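Long-range contact in DnaJ homolog subfamily C member 3 (Mus musculus, PDB 3IEG), which acts as an endoplasmic reticulum co-chaperone in the unfolded protein response, binding misfolded proteins through its TPR repeats and stimulating the ATPase of HSPA8: residues Y322-Q333 / I342-L353. Numbering follows the deposited sequence.
Sequences YDEAIQDYEAAQ and IREGLEKAQRLL
Tyr322-Gln333 and Ile342-Leu353 are neighbouring helices packed antiparallel, their axes 9.3 Å apart at closest approach and crossing at -161°; in the antiparallel register Tyr322 lies beside Leu353, Tyr329 beside Leu346 and Gln333 beside Ile342. Two tyrosines seven residues, about two helical turns, apart lay their rings against the backbone of the second helix. Tyr329 spreads one face over the Gly345-Leu346 peptide: Leu346 N stands over the ring centre, 3.7 Å above its plane, and Gly345 CA makes an off-centre CH-pi contact. Gly345 has no side chain, and a CB there would probably run into Tyr329 OH. Tyr322 repeats the theme with Leu353 CA, 4.1 Å from its ring centroid and over the face, while Tyr322 CE2 meets Leu352 CB. Between the tyrosines, Ile326 CG2 touches Ala349 CB at 3.8 Å. Toward the Gln333 end, Ile342 holds CG1 beside the backbone N and CG2 anti to it (chi1 -66°), so the two branches diverge: CG2 packs 3.6 Å from Gln333 CB, and CD1 packs 3.8 Å from Ala332 CB. Leu346 CD1 touches the CG of Glu330 at the rim. A leucine replacing Tyr329 would probably open a gap over the Gly345-Leu346 peptide and lose the CH-pi contact with Gly345. Tyr329 also touches Ala313 of helix 306-318, and Asp328 salt-bridges Arg312 there, tying helix 322-333 to its partner in TPR 9. With no hydrogen bond between them, the two helices cohere through apolar and ring-to-backbone contacts, through which the C-terminal helix 340-357, largely assigned by similarity to a flexible linker but helical here, packs against TPR 9.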
ATOM      1  N   TYR A 322      35.280   5.736 -31.254  1.00 61.25           N
ATOM      2  CA  TYR A 322      34.018   5.463 -31.930  1.00 61.24           C
ATOM      3  C   TYR A 322      33.515   4.027 -31.742  1.00 61.18           C
ATOM      4  O   TYR A 322      32.317   3.808 -31.552  1.00 60.89           O
ATOM      5  CB  TYR A 322      34.137   5.820 -33.417  1.00 61.51           C
ATOM      6  CG  TYR A 322      34.553   7.265 -33.675  1.00 61.88           C
ATOM      7  CD1 TYR A 322      35.811   7.572 -34.196  1.00 61.92           C
ATOM      8  CD2 TYR A 322      33.683   8.323 -33.392  1.00 62.10           C
ATOM      9  CE1 TYR A 322      36.192   8.904 -34.428  1.00 62.62           C
ATOM     10  CE2 TYR A 322      34.052   9.654 -33.616  1.00 62.05           C
ATOM     11  CZ  TYR A 322      35.304   9.941 -34.134  1.00 62.54           C
ATOM     12  OH  TYR A 322      35.656  11.259 -34.355  1.00 62.11           O
ATOM     13  N   ASP A 323      34.441   3.067 -31.779  1.00 61.17           N
ATOM     14  CA  ASP A 323      34.134   1.641 -31.603  1.00 61.14           C
ATOM     15  C   ASP A 323      33.430   1.345 -30.278  1.00 60.88           C
ATOM     16  O   ASP A 323      32.470   0.572 -30.233  1.00 60.70           O
ATOM     17  CB  ASP A 323      35.413   0.795 -31.720  1.00 61.31           C
ATOM     18  CG  ASP A 323      35.808   0.501 -33.169  1.00 62.15           C
ATOM     19  OD1 ASP A 323      35.655   1.381 -34.049  1.00 62.17           O
ATOM     20  OD2 ASP A 323      36.286  -0.627 -33.426  1.00 63.37           O
ATOM     21  N   GLU A 324      33.921   1.968 -29.208  1.00 60.68           N
ATOM     22  CA  GLU A 324      33.367   1.798 -27.866  1.00 60.33           C
ATOM     23  C   GLU A 324      32.029   2.516 -27.719  1.00 60.24           C
ATOM     24  O   GLU A 324      31.147   2.058 -26.991  1.00 59.96           O
ATOM     25  CB  GLU A 324      34.349   2.307 -26.812  1.00 60.25           C
ATOM     26  CG  GLU A 324      35.534   1.387 -26.542  1.00 60.33           C
ATOM     27  CD  GLU A 324      36.756   1.697 -27.403  1.00 60.55           C
ATOM     28  OE1 GLU A 324      36.631   2.394 -28.438  1.00 60.13           O
ATOM     29  OE2 GLU A 324      37.857   1.229 -27.038  1.00 60.82           O
ATOM     30  N   ALA A 325      31.891   3.641 -28.419  1.00 60.21           N
ATOM     31  CA  ALA A 325      30.665   4.423 -28.388  1.00 60.12           C
ATOM     32  C   ALA A 325      29.518   3.648 -29.014  1.00 60.31           C
ATOM     33  O   ALA A 325      28.445   3.574 -28.419  1.00 60.43           O
ATOM     34  CB  ALA A 325      30.854   5.763 -29.077  1.00 59.92           C
ATOM     35  N   ILE A 326      29.741   3.055 -30.191  1.00 60.52           N
ATOM     36  CA  ILE A 326      28.680   2.297 -30.865  1.00 60.77           C
ATOM     37  C   ILE A 326      28.324   1.031 -30.085  1.00 60.87           C
ATOM     38  O   ILE A 326      27.152   0.680 -29.963  1.00 60.94           O
ATOM     39  CB  ILE A 326      28.964   1.985 -32.390  1.00 60.94           C
ATOM     40  CG1 ILE A 326      29.866   0.751 -32.587  1.00 61.65           C
ATOM     41  CG2 ILE A 326      29.433   3.247 -33.156  1.00 61.03           C
ATOM     42  CD1 ILE A 326      31.234   1.011 -33.243  1.00 62.78           C
ATOM     43  N   GLN A 327      29.339   0.376 -29.532  1.00 61.09           N
ATOM     44  CA  GLN A 327      29.156  -0.836 -28.756  1.00 61.41           C
ATOM     45  C   GLN A 327      28.261  -0.590 -27.539  1.00 61.62           C
ATOM     46  O   GLN A 327      27.454  -1.450 -27.174  1.00 61.80           O
ATOM     47  CB  GLN A 327      30.509  -1.381 -28.322  1.00 61.39           C
ATOM     48  CG  GLN A 327      30.452  -2.761 -27.714  1.00 62.54           C
ATOM     49  CD  GLN A 327      31.730  -3.109 -26.986  1.00 64.47           C
ATOM     50  OE1 GLN A 327      31.712  -3.422 -25.793  1.00 65.48           O
ATOM     51  NE2 GLN A 327      32.856  -3.040 -27.695  1.00 64.66           N
ATOM     52  N   ASP A 328      28.403   0.584 -26.923  1.00 61.66           N
ATOM     53  CA  ASP A 328      27.545   0.983 -25.806  1.00 61.47           C
ATOM     54  C   ASP A 328      26.119   1.353 -26.237  1.00 61.51           C
ATOM     55  O   ASP A 328      25.172   1.051 -25.518  1.00 61.56           O
ATOM     56  CB  ASP A 328      28.189   2.106 -24.974  1.00 61.19           C
ATOM     57  CG  ASP A 328      29.038   1.578 -23.809  1.00 60.81           C
ATOM     58  OD1 ASP A 328      29.045   0.356 -23.547  1.00 60.96           O
ATOM     59  OD2 ASP A 328      29.699   2.394 -23.139  1.00 59.85           O
ATOM     60  N   TYR A 329      25.959   1.990 -27.400  1.00 61.64           N
ATOM     61  CA  TYR A 329      24.616   2.280 -27.935  1.00 61.92           C
ATOM     62  C   TYR A 329      23.868   0.993 -28.297  1.00 62.58           C
ATOM     63  O   TYR A 329      22.677   0.864 -28.021  1.00 62.71           O
ATOM     64  CB  TYR A 329      24.653   3.228 -29.150  1.00 61.37           C
ATOM     65  CG  TYR A 329      24.660   4.713 -28.821  1.00 60.77           C
ATOM     66  CD1 TYR A 329      25.726   5.523 -29.204  1.00 60.95           C
ATOM     67  CD2 TYR A 329      23.600   5.311 -28.139  1.00 60.62           C
ATOM     68  CE1 TYR A 329      25.741   6.890 -28.909  1.00 60.88           C
ATOM     69  CE2 TYR A 329      23.611   6.681 -27.833  1.00 60.43           C
ATOM     70  CZ  TYR A 329      24.684   7.461 -28.222  1.00 60.41           C
ATOM     71  OH  TYR A 329      24.713   8.805 -27.933  1.00 59.49           O
ATOM     72  N   GLU A 330      24.578   0.046 -28.904  1.00 63.41           N
ATOM     73  CA  GLU A 330      24.010  -1.250 -29.264  1.00 64.36           C
ATOM     74  C   GLU A 330      23.491  -2.036 -28.058  1.00 64.83           C
ATOM     75  O   GLU A 330      22.437  -2.670 -28.134  1.00 65.07           O
ATOM     76  CB  GLU A 330      25.023  -2.080 -30.063  1.00 64.43           C
ATOM     77  CG  GLU A 330      25.008  -1.775 -31.562  1.00 64.82           C
ATOM     78  CD  GLU A 330      26.313  -2.113 -32.268  1.00 65.25           C
ATOM     79  OE1 GLU A 330      27.216  -2.706 -31.634  1.00 65.90           O
ATOM     80  OE2 GLU A 330      26.434  -1.783 -33.469  1.00 64.73           O
ATOM     81  N   ALA A 331      24.232  -1.985 -26.954  1.00 65.48           N
ATOM     82  CA  ALA A 331      23.815  -2.610 -25.701  1.00 66.28           C
ATOM     83  C   ALA A 331      22.541  -1.960 -25.147  1.00 66.97           C
ATOM     84  O   ALA A 331      21.649  -2.651 -24.648  1.00 67.08           O
ATOM     85  CB  ALA A 331      24.946  -2.556 -24.671  1.00 66.06           C
ATOM     86  N   ALA A 332      22.463  -0.633 -25.246  1.00 67.70           N
ATOM     87  CA  ALA A 332      21.297   0.107 -24.793  1.00 68.51           C
ATOM     88  C   ALA A 332      20.097  -0.184 -25.682  1.00 69.27           C
ATOM     89  O   ALA A 332      18.988  -0.375 -25.184  1.00 69.36           O
ATOM     90  CB  ALA A 332      21.589   1.592 -24.762  1.00 68.40           C
ATOM     91  N   GLN A 333      20.332  -0.234 -26.994  1.00 70.29           N
ATOM     92  CA  GLN A 333      19.271  -0.447 -27.982  1.00 71.37           C
ATOM     93  C   GLN A 333      18.680  -1.850 -27.883  1.00 72.41           C
ATOM     94  O   GLN A 333      17.515  -2.063 -28.221  1.00 72.56           O
ATOM     95  CB  GLN A 333      19.797  -0.209 -29.400  1.00 71.19           C
ATOM     96  CG  GLN A 333      18.706   0.001 -30.456  1.00 71.11           C
ATOM     97  CD  GLN A 333      19.247   0.073 -31.886  1.00 71.05           C
ATOM     98  OE1 GLN A 333      20.179  -0.649 -32.259  1.00 70.65           O
ATOM     99  NE2 GLN A 333      18.650   0.940 -32.694  1.00 70.15           N
ATOM    100  N   ILE A 342      18.065   6.592 -28.677  1.00 74.19           N
ATOM    101  CA  ILE A 342      19.205   5.702 -28.874  1.00 73.33           C
ATOM    102  C   ILE A 342      19.612   5.683 -30.348  1.00 73.22           C
ATOM    103  O   ILE A 342      20.772   5.933 -30.676  1.00 73.08           O
ATOM    104  CB  ILE A 342      18.928   4.275 -28.368  1.00 73.31           C
ATOM    105  CG1 ILE A 342      18.757   4.276 -26.846  1.00 73.14           C
ATOM    106  CG2 ILE A 342      20.059   3.346 -28.767  1.00 73.08           C
ATOM    107  CD1 ILE A 342      18.332   2.943 -26.256  1.00 72.96           C
ATOM    108  N   ARG A 343      18.646   5.418 -31.227  1.00 72.98           N
ATOM    109  CA  ARG A 343      18.884   5.399 -32.671  1.00 72.79           C
ATOM    110  C   ARG A 343      19.646   6.623 -33.156  1.00 72.35           C
ATOM    111  O   ARG A 343      20.642   6.489 -33.860  1.00 72.51           O
ATOM    112  CB  ARG A 343      17.572   5.279 -33.454  1.00 72.97           C
ATOM    113  CG  ARG A 343      16.998   3.870 -33.536  1.00 73.92           C
ATOM    114  CD  ARG A 343      16.000   3.740 -34.688  1.00 75.36           C
ATOM    115  NE  ARG A 343      15.056   4.861 -34.749  1.00 76.05           N
ATOM    116  CZ  ARG A 343      13.913   4.932 -34.066  1.00 76.89           C
ATOM    117  NH1 ARG A 343      13.545   3.943 -33.255  1.00 77.22           N
ATOM    118  NH2 ARG A 343      13.131   5.999 -34.196  1.00 77.49           N
ATOM    119  N   GLU A 344      19.171   7.812 -32.784  1.00 71.83           N
ATOM    120  CA  GLU A 344      19.776   9.070 -33.239  1.00 71.45           C
ATOM    121  C   GLU A 344      21.282   9.122 -32.943  1.00 70.49           C
ATOM    122  O   GLU A 344      22.085   9.488 -33.810  1.00 70.56           O
ATOM    123  CB  GLU A 344      19.064  10.286 -32.619  1.00 71.58           C
ATOM    124  CG  GLU A 344      17.797  10.766 -33.368  1.00 72.50           C
ATOM    125  CD  GLU A 344      17.169  12.024 -32.747  1.00 72.36           C
ATOM    126  OE1 GLU A 344      16.816  11.988 -31.543  1.00 73.41           O
ATOM    127  OE2 GLU A 344      17.022  13.044 -33.465  1.00 72.94           O
ATOM    128  N   GLY A 345      21.643   8.735 -31.720  1.00 69.30           N
ATOM    129  CA  GLY A 345      23.022   8.762 -31.252  1.00 67.60           C
ATOM    130  C   GLY A 345      23.874   7.704 -31.910  1.00 66.42           C
ATOM    131  O   GLY A 345      25.001   7.979 -32.309  1.00 66.47           O
ATOM    132  N   LEU A 346      23.337   6.491 -32.025  1.00 65.22           N
ATOM    133  CA  LEU A 346      24.043   5.404 -32.689  1.00 63.98           C
ATOM    134  C   LEU A 346      24.370   5.795 -34.124  1.00 62.96           C
ATOM    135  O   LEU A 346      25.506   5.650 -34.571  1.00 62.85           O
ATOM    136  CB  LEU A 346      23.239   4.101 -32.631  1.00 64.04           C
ATOM    137  CG  LEU A 346      23.751   2.919 -33.471  1.00 64.76           C
ATOM    138  CD1 LEU A 346      23.808   1.632 -32.668  1.00 65.01           C
ATOM    139  CD2 LEU A 346      22.917   2.727 -34.742  1.00 66.22           C
ATOM    140  N   GLU A 347      23.374   6.318 -34.826  1.00 61.77           N
ATOM    141  CA  GLU A 347      23.551   6.752 -36.203  1.00 60.82           C
ATOM    142  C   GLU A 347      24.472   7.970 -36.300  1.00 59.91           C
ATOM    143  O   GLU A 347      25.150   8.158 -37.312  1.00 59.88           O
ATOM    144  CB  GLU A 347      22.193   6.987 -36.881  1.00 60.89           C
ATOM    145  CG  GLU A 347      21.413   5.678 -37.112  1.00 61.14           C
ATOM    146  CD  GLU A 347      19.963   5.872 -37.558  1.00 61.28           C
ATOM    147  OE1 GLU A 347      19.602   6.969 -38.041  1.00 61.78           O
ATOM    148  OE2 GLU A 347      19.179   4.907 -37.431  1.00 61.67           O
ATOM    149  N   LYS A 348      24.514   8.778 -35.241  1.00 58.74           N
ATOM    150  CA  LYS A 348      25.460   9.891 -35.172  1.00 57.56           C
ATOM    151  C   LYS A 348      26.890   9.378 -34.997  1.00 56.91           C
ATOM    152  O   LYS A 348      27.795   9.785 -35.724  1.00 56.75           O
ATOM    153  CB  LYS A 348      25.106  10.862 -34.047  1.00 57.47           C
ATOM    154  CG  LYS A 348      25.848  12.173 -34.158  1.00 57.27           C
ATOM    155  CD  LYS A 348      25.900  12.912 -32.853  1.00 57.46           C
ATOM    156  CE  LYS A 348      26.876  14.073 -32.967  1.00 58.61           C
ATOM    157  NZ  LYS A 348      26.805  15.017 -31.812  1.00 59.12           N
ATOM    158  N   ALA A 349      27.075   8.480 -34.031  1.00 56.10           N
ATOM    159  CA  ALA A 349      28.369   7.859 -33.761  1.00 55.50           C
ATOM    160  C   ALA A 349      28.950   7.220 -35.019  1.00 55.13           C
ATOM    161  O   ALA A 349      30.158   7.248 -35.235  1.00 54.79           O
ATOM    162  CB  ALA A 349      28.238   6.824 -32.650  1.00 55.40           C
ATOM    163  N   GLN A 350      28.065   6.657 -35.840  1.00 54.91           N
ATOM    164  CA  GLN A 350      28.426   6.023 -37.093  1.00 54.65           C
ATOM    165  C   GLN A 350      28.860   7.032 -38.153  1.00 54.33           C
ATOM    166  O   GLN A 350      29.771   6.751 -38.926  1.00 54.50           O
ATOM    167  CB  GLN A 350      27.268   5.178 -37.605  1.00 54.81           C
ATOM    168  CG  GLN A 350      27.098   3.852 -36.877  1.00 55.77           C
ATOM    169  CD  GLN A 350      25.748   3.195 -37.154  1.00 57.50           C
ATOM    170  OE1 GLN A 350      24.889   3.764 -37.840  1.00 59.31           O
ATOM    171  NE2 GLN A 350      25.554   1.993 -36.617  1.00 57.13           N
ATOM    172  N   ARG A 351      28.209   8.196 -38.189  1.00 53.89           N
ATOM    173  CA  ARG A 351      28.595   9.277 -39.110  1.00 53.47           C
ATOM    174  C   ARG A 351      29.961   9.856 -38.749  1.00 52.58           C
ATOM    175  O   ARG A 351      30.798  10.084 -39.626  1.00 52.29           O
ATOM    176  CB  ARG A 351      27.536  10.389 -39.149  1.00 53.56           C
ATOM    177  CG  ARG A 351      26.455  10.190 -40.208  1.00 54.18           C
ATOM    178  CD  ARG A 351      25.395  11.314 -40.197  1.00 54.40           C
ATOM    179  NE  ARG A 351      24.303  11.059 -39.249  1.00 55.72           N
ATOM    180  CZ  ARG A 351      24.129  11.693 -38.085  1.00 56.33           C
ATOM    181  NH1 ARG A 351      24.968  12.650 -37.692  1.00 56.71           N
ATOM    182  NH2 ARG A 351      23.102  11.366 -37.307  1.00 56.44           N
ATOM    183  N   LEU A 352      30.179  10.081 -37.455  1.00 51.69           N
ATOM    184  CA  LEU A 352      31.456  10.576 -36.963  1.00 51.05           C
ATOM    185  C   LEU A 352      32.590   9.602 -37.266  1.00 50.88           C
ATOM    186  O   LEU A 352      33.661  10.018 -37.710  1.00 50.91           O
ATOM    187  CB  LEU A 352      31.386  10.875 -35.467  1.00 50.79           C
ATOM    188  CG  LEU A 352      30.620  12.123 -35.030  1.00 49.96           C
ATOM    189  CD1 LEU A 352      30.251  11.991 -33.564  1.00 50.13           C
ATOM    190  CD2 LEU A 352      31.421  13.386 -35.272  1.00 48.76           C
ATOM    191  N   LEU A 353      32.334   8.314 -37.035  1.00 50.65           N
ATOM    192  CA  LEU A 353      33.273   7.239 -37.351  1.00 50.36           C
ATOM    193  C   LEU A 353      33.683   7.278 -38.822  1.00 50.30           C
ATOM    194  O   LEU A 353      34.881   7.294 -39.127  1.00 49.94           O
ATOM    195  CB  LEU A 353      32.653   5.883 -36.986  1.00 50.43           C
ATOM    196  CG  LEU A 353      33.389   4.528 -37.007  1.00 50.89           C
ATOM    197  CD1 LEU A 353      33.018   3.714 -38.255  1.00 51.77           C
ATOM    198  CD2 LEU A 353      34.930   4.613 -36.794  1.00 50.73           C
TER